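Local coordinates for protein inorganic pyrophosphatase (Thermus thermophilus, PDB 2PRD) that catalyses, with magnesium as cofactor, the hydrolysis of inorganic pyrophosphate to two phosphate ions and forms a homohexamer, at residues A12-H17 with A160-V165; L92-D97 with G154-K159. All coordinates share one frame; numbering follows the deposited sequence.

How the contacts relate
Contacts 1 and 2 lie on one sheet and share helix 158-173, their centres about 13 Å apart. In contact 2, strand 150-156 pairs with strand 84-97 and then turns into the helix; in contact 1, the next turns of that helix cover the start of strand 15-22, itself a neighbour of strand 84-97. They touch through Leu92, whose CG lies 3.7 Å from Ala161 CA. Along the chain, contact 2 is nested within the loop closed by contact 1. As for the predicted magnesium ligands, the side chain of Val165 is about 11 Å from that of Asp70, and that of Leu94 about 7 Å from that of Asp102.

Contact 1 of 2, residues A12-H17 with A160-V165; sequences APEVVH and AALEEV
The C-terminal helix 158-173 packs here on the entrance to strand 15-22, with Leu162 and Val165, one turn apart, facing Pro13 and Val16. Leu162 carries the larger share. Its two methyls divide the work: CD2 lies 3.3 Å from Pro13 O, against the backbone carbonyl, and also reaches Glu14 CA at 3.8 Å, whereas CD1 is turned to the carboxylate end of Glu14. The Glu14 chain leaves the backbone pointing away from the helix, but its carboxylate oxygen OE2 comes nearer, 4.1 Å from Leu162 CD1, and the two side chains cross at about a right angle. Val165 meets its partners through a single methyl. CG1, anti to the backbone N (chi1 -178°), sits 3.9 Å from Pro13 CB, and the same CG1 is 3.9 Å from Val16 CG1. The cis peptide bond before Pro13 lies in the loop leading into the strand. No hydrogen bond crosses between the segments; methyls pack on apolar carbons and, for Leu162, also beside the Pro13 carbonyl and the Glu14 carboxylate. Pro13, Val16 and Val165 are buried. Backbone hydrogen bonds between Glu14 and Val89 and between Val16 and Val87 join segment 12-17 to strand 84-97, while Leu162 also touches Val89. The arrangement is alpha/beta packing of the inorganic pyrophosphatase fold, the C-terminal helix lying on the loop and first strand residues of the family's beta-barrel core.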
loop_
_atom_site.group_PDB
_atom_site.type_symbol
_atom_site.label_atom_id
_atom_site.label_comp_id
_atom_site.label_asym_id
_atom_site.label_seq_id
_atom_site.Cartn_x
_atom_site.Cartn_y
_atom_site.Cartn_z
ATOM N N ALA A 12 30.614 16.561 0.828
ATOM C CA ALA A 12 30.941 15.985 -0.476
ATOM C C ALA A 12 32.462 15.904 -0.538
ATOM O O ALA A 12 33.143 16.774 0.014
ATOM C CB ALA A 12 30.424 16.854 -1.614
ATOM N N PRO A 13 32.982 14.903 -1.184
ATOM C CA PRO A 13 32.268 13.840 -1.878
ATOM C C PRO A 13 31.818 12.648 -1.078
ATOM O O PRO A 13 31.119 11.812 -1.665
ATOM C CB PRO A 13 33.350 13.430 -2.931
ATOM C CG PRO A 13 34.610 13.476 -2.109
ATOM C CD PRO A 13 34.454 14.788 -1.304
ATOM N N GLU A 14 32.178 12.531 0.181
ATOM C CA GLU A 14 31.801 11.365 0.995
ATOM C C GLU A 14 30.297 11.231 1.194
ATOM O O GLU A 14 29.793 10.087 1.189
ATOM C CB GLU A 14 32.506 11.383 2.339
ATOM C CG GLU A 14 33.994 11.162 2.375
ATOM C CD GLU A 14 34.897 12.209 1.780
ATOM O OE1 GLU A 14 34.536 13.409 1.674
ATOM O OE2 GLU A 14 36.047 11.816 1.391
ATOM N N VAL A 15 29.641 12.352 1.429
ATOM C CA VAL A 15 28.193 12.443 1.634
ATOM C C VAL A 15 27.709 13.546 0.707
ATOM O O VAL A 15 28.251 14.650 0.700
ATOM C CB VAL A 15 27.790 12.646 3.091
ATOM C CG1 VAL A 15 26.253 12.657 3.244
ATOM C CG2 VAL A 15 28.240 11.482 4.001
ATOM N N VAL A 16 26.788 13.199 -0.205
ATOM C CA VAL A 16 26.292 14.147 -1.196
ATOM C C VAL A 16 24.784 14.326 -1.167
ATOM O O VAL A 16 24.065 13.493 -0.617
ATOM C CB VAL A 16 26.727 13.705 -2.602
ATOM C CG1 VAL A 16 28.254 13.633 -2.819
ATOM C CG2 VAL A 16 26.148 12.361 -2.960
ATOM N N HIS A 17 24.306 15.396 -1.759
ATOM C CA HIS A 17 22.889 15.660 -1.926
ATOM C C HIS A 17 22.457 14.852 -3.165
ATOM O O HIS A 17 23.287 14.721 -4.071
ATOM C CB HIS A 17 22.559 17.103 -2.210
ATOM C CG HIS A 17 22.466 17.979 -0.997
ATOM N ND1 HIS A 17 22.800 19.313 -1.046
ATOM C CD2 HIS A 17 22.153 17.699 0.270
ATOM C CE1 HIS A 17 22.601 19.844 0.160
ATOM N NE2 HIS A 17 22.200 18.883 0.974
ATOM N N ALA A 160 36.879 4.412 -5.764
ATOM C CA ALA A 160 36.638 4.727 -7.167
ATOM C C ALA A 160 35.478 5.658 -7.336
ATOM O O ALA A 160 35.482 6.589 -8.151
ATOM C CB ALA A 160 36.457 3.420 -7.983
ATOM N N ALA A 161 34.407 5.458 -6.561
ATOM C CA ALA A 161 33.218 6.278 -6.640
ATOM C C ALA A 161 33.521 7.724 -6.283
ATOM O O ALA A 161 32.975 8.624 -6.933
ATOM C CB ALA A 161 32.108 5.752 -5.707
ATOM N N LEU A 162 34.284 7.899 -5.206
ATOM C CA LEU A 162 34.603 9.249 -4.734
ATOM C C LEU A 162 35.365 10.039 -5.789
ATOM O O LEU A 162 35.146 11.235 -5.977
ATOM C CB LEU A 162 35.283 9.256 -3.376
ATOM C CG LEU A 162 34.541 8.617 -2.203
ATOM C CD1 LEU A 162 35.457 8.549 -0.998
ATOM C CD2 LEU A 162 33.232 9.284 -1.851
ATOM N N GLU A 163 36.228 9.348 -6.482
ATOM C CA GLU A 163 37.025 9.925 -7.566
ATOM C C GLU A 163 36.102 10.373 -8.678
ATOM O O GLU A 163 36.370 11.414 -9.281
ATOM C CB GLU A 163 38.057 8.931 -8.080
ATOM C CG GLU A 163 39.322 8.817 -7.245
ATOM C CD GLU A 163 39.864 10.195 -6.872
ATOM O OE1 GLU A 163 39.919 11.100 -7.744
ATOM O OE2 GLU A 163 40.230 10.378 -5.683
ATOM N N GLU A 164 35.057 9.634 -8.955
ATOM C CA GLU A 164 34.124 10.006 -10.050
ATOM C C GLU A 164 33.251 11.142 -9.566
ATOM O O GLU A 164 32.915 12.088 -10.296
ATOM C CB GLU A 164 33.323 8.780 -10.440
ATOM C CG GLU A 164 32.119 9.059 -11.324
ATOM C CD GLU A 164 32.514 9.103 -12.786
ATOM O OE1 GLU A 164 33.698 8.810 -13.064
ATOM O OE2 GLU A 164 31.653 9.399 -13.636
ATOM N N VAL A 165 32.866 11.019 -8.288
ATOM C CA VAL A 165 32.048 12.158 -7.751
ATOM C C VAL A 165 32.808 13.450 -7.877
ATOM O O VAL A 165 32.315 14.480 -8.390
ATOM C CB VAL A 165 31.630 11.762 -6.356
ATOM C CG1 VAL A 165 30.747 12.854 -5.773
ATOM C CG2 VAL A 165 30.879 10.417 -6.414
#

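Contact 2 of 2, residues L92-D97 with G154-K159; sequences LLLMED and GWRDRK
Leu93 and Trp155 face each other as a non-hydrogen-bonded pair of two antiparallel strands, flanked by the hydrogen-bonded pairs Leu92 with Arg156 and Leu94 with Gly154. The Leu93 CG is anti to the backbone N, and chi2 (58°) then sets the CD1 methyl over the indole face, 3.9 Å from the centroid of the six-membered ring and 14° off the ring normal, a CH-pi contact. Phe136 and Gln133 of helix 126-138 touch Leu93 and Trp155 respectively. On the other side of the sheet, Leu94 CD1 sits over one face of the Arg156 guanidinium, 3.5 Å from CZ and offset toward the rim, the two side chains crossing at about a right angle. A bend at chi2 (-70°) sets Arg156 CD; farther out, NH1 donates to Trp155 O at 3.0 Å from above the carbonyl plane, with the acceptor close to the guanidinium plane. Beside them Leu92 CB meets Arg156 CB at 3.8 Å. The backbones join reciprocally, Leu92 N to Arg156 O and Arg156 N to Leu92 O, both 2.9 Å; Leu94 N reaches Gly154 O at 2.9 Å, but the return bond from Gly154 N to Leu94 O is weak, at 3.4 Å. The chemistry implies that the guanidinium, its rotation probably limited by the NH1 bond and perhaps by a crystal neighbour touching Arg156, can offer a flat face to a leucine methyl while its charge probably stays accessible to solvent.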
loop_
_atom_site.group_PDB
_atom_site.type_symbol
_atom_site.label_atom_id
_atom_site.label_comp_id
_atom_site.label_asym_id
_atom_site.label_seq_id
_atom_site.Cartn_x
_atom_site.Cartn_y
_atom_site.Cartn_z
ATOM N N LEU A 92 30.333 2.071 -7.172
ATOM C CA LEU A 92 29.954 2.443 -8.526
ATOM C C LEU A 92 29.460 1.187 -9.264
ATOM O O LEU A 92 29.972 0.098 -9.044
ATOM C CB LEU A 92 31.137 2.877 -9.427
ATOM C CG LEU A 92 31.662 4.278 -9.318
ATOM C CD1 LEU A 92 32.774 4.569 -10.343
ATOM C CD2 LEU A 92 30.550 5.332 -9.461
ATOM N N LEU A 93 28.525 1.455 -10.148
ATOM C CA LEU A 93 28.025 0.427 -11.044
ATOM C C LEU A 93 28.408 0.971 -12.439
ATOM O O LEU A 93 27.998 2.055 -12.841
ATOM C CB LEU A 93 26.548 0.104 -10.947
ATOM C CG LEU A 93 25.989 -0.913 -11.930
ATOM C CD1 LEU A 93 26.721 -2.234 -11.815
ATOM C CD2 LEU A 93 24.509 -1.136 -11.673
ATOM N N LEU A 94 29.257 0.198 -13.095
ATOM C CA LEU A 94 29.707 0.552 -14.461
ATOM C C LEU A 94 28.804 -0.178 -15.442
ATOM O O LEU A 94 28.534 -1.375 -15.227
ATOM C CB LEU A 94 31.155 0.123 -14.638
ATOM C CG LEU A 94 32.155 0.719 -13.654
ATOM C CD1 LEU A 94 33.550 0.229 -13.932
ATOM C CD2 LEU A 94 32.088 2.237 -13.627
ATOM N N MET A 95 28.382 0.513 -16.485
ATOM C CA MET A 95 27.549 -0.107 -17.528
ATOM C C MET A 95 27.719 0.597 -18.861
ATOM O O MET A 95 28.239 1.733 -18.934
ATOM C CB MET A 95 26.094 -0.157 -17.049
ATOM C CG MET A 95 25.524 1.140 -16.510
ATOM S SD MET A 95 23.763 0.997 -16.063
ATOM C CE MET A 95 23.838 -0.519 -15.095
ATOM N N GLU A 96 27.321 -0.081 -19.919
ATOM C CA GLU A 96 27.382 0.455 -21.294
ATOM C C GLU A 96 25.909 0.443 -21.750
ATOM O O GLU A 96 25.295 -0.619 -21.579
ATOM C CB GLU A 96 28.137 -0.399 -22.280
ATOM C CG GLU A 96 29.427 -1.053 -21.889
ATOM C CD GLU A 96 30.676 -0.266 -22.217
ATOM O OE1 GLU A 96 30.824 0.874 -21.726
ATOM O OE2 GLU A 96 31.535 -0.777 -22.981
ATOM N N ASP A 97 25.443 1.555 -22.237
ATOM C CA ASP A 97 24.040 1.610 -22.706
ATOM C C ASP A 97 24.075 2.121 -24.140
ATOM O O ASP A 97 25.158 2.428 -24.670
ATOM C CB ASP A 97 23.145 2.394 -21.767
ATOM C CG ASP A 97 23.515 3.872 -21.835
ATOM O OD1 ASP A 97 24.626 4.113 -22.367
ATOM O OD2 ASP A 97 22.738 4.735 -21.406
ATOM N N GLY A 154 30.659 -3.952 -14.420
ATOM C CA GLY A 154 31.264 -4.410 -13.167
ATOM C C GLY A 154 30.988 -3.398 -12.066
ATOM O O GLY A 154 30.301 -2.430 -12.322
ATOM N N TRP A 155 31.530 -3.661 -10.898
ATOM C CA TRP A 155 31.350 -2.828 -9.720
ATOM C C TRP A 155 32.696 -2.290 -9.231
ATOM O O TRP A 155 33.707 -2.974 -9.414
ATOM C CB TRP A 155 30.723 -3.669 -8.636
ATOM C CG TRP A 155 29.366 -4.258 -8.906
ATOM C CD1 TRP A 155 29.066 -5.407 -9.577
ATOM C CD2 TRP A 155 28.110 -3.751 -8.435
ATOM N NE1 TRP A 155 27.713 -5.627 -9.572
ATOM C CE2 TRP A 155 27.098 -4.634 -8.853
ATOM C CE3 TRP A 155 27.743 -2.642 -7.667
ATOM C CZ2 TRP A 155 25.751 -4.451 -8.601
ATOM C CZ3 TRP A 155 26.389 -2.474 -7.379
ATOM C CH2 TRP A 155 25.419 -3.351 -7.861
ATOM N N ARG A 156 32.594 -1.118 -8.617
ATOM C CA ARG A 156 33.775 -0.443 -8.076
ATOM C C ARG A 156 33.496 -0.027 -6.650
ATOM O O ARG A 156 32.348 0.223 -6.294
ATOM C CB ARG A 156 34.217 0.744 -8.900
ATOM C CG ARG A 156 34.648 0.486 -10.330
ATOM C CD ARG A 156 35.965 -0.271 -10.365
ATOM N NE ARG A 156 36.309 -0.605 -11.739
ATOM C CZ ARG A 156 36.039 -1.721 -12.384
ATOM N NH1 ARG A 156 35.396 -2.751 -11.832
ATOM N NH2 ARG A 156 36.445 -1.822 -13.650
ATOM N N ASP A 157 34.554 0.118 -5.874
ATOM C CA ASP A 157 34.456 0.412 -4.444
ATOM C C ASP A 157 34.326 1.856 -4.106
ATOM O O ASP A 157 34.221 2.680 -5.013
ATOM C CB ASP A 157 35.671 -0.257 -3.779
ATOM C CG ASP A 157 36.971 0.486 -4.046
ATOM O OD1 ASP A 157 36.972 1.370 -4.923
ATOM O OD2 ASP A 157 37.958 0.162 -3.338
ATOM N N ARG A 158 34.215 2.179 -2.822
ATOM C CA ARG A 158 34.040 3.547 -2.405
ATOM C C ARG A 158 35.177 4.432 -2.870
ATOM O O ARG A 158 34.919 5.651 -3.050
ATOM C CB ARG A 158 33.846 3.617 -0.875
ATOM C CG ARG A 158 33.612 5.071 -0.441
ATOM C CD ARG A 158 33.867 5.069 1.095
ATOM N NE ARG A 158 35.197 4.500 1.257
ATOM C CZ ARG A 158 35.687 3.810 2.263
ATOM N NH1 ARG A 158 34.951 3.533 3.332
ATOM N NH2 ARG A 158 36.945 3.360 2.219
ATOM N N LYS A 159 36.381 3.915 -3.056
ATOM C CA LYS A 159 37.469 4.858 -3.464
ATOM C C LYS A 159 37.294 5.316 -4.886
ATOM O O LYS A 159 37.565 6.494 -5.141
ATOM C CB LYS A 159 38.839 4.296 -3.105
ATOM C CG LYS A 159 38.823 3.955 -1.595
ATOM C CD LYS A 159 40.193 3.619 -1.042
ATOM C CE LYS A 159 40.191 3.682 0.490
ATOM N NZ LYS A 159 39.546 2.472 1.076
#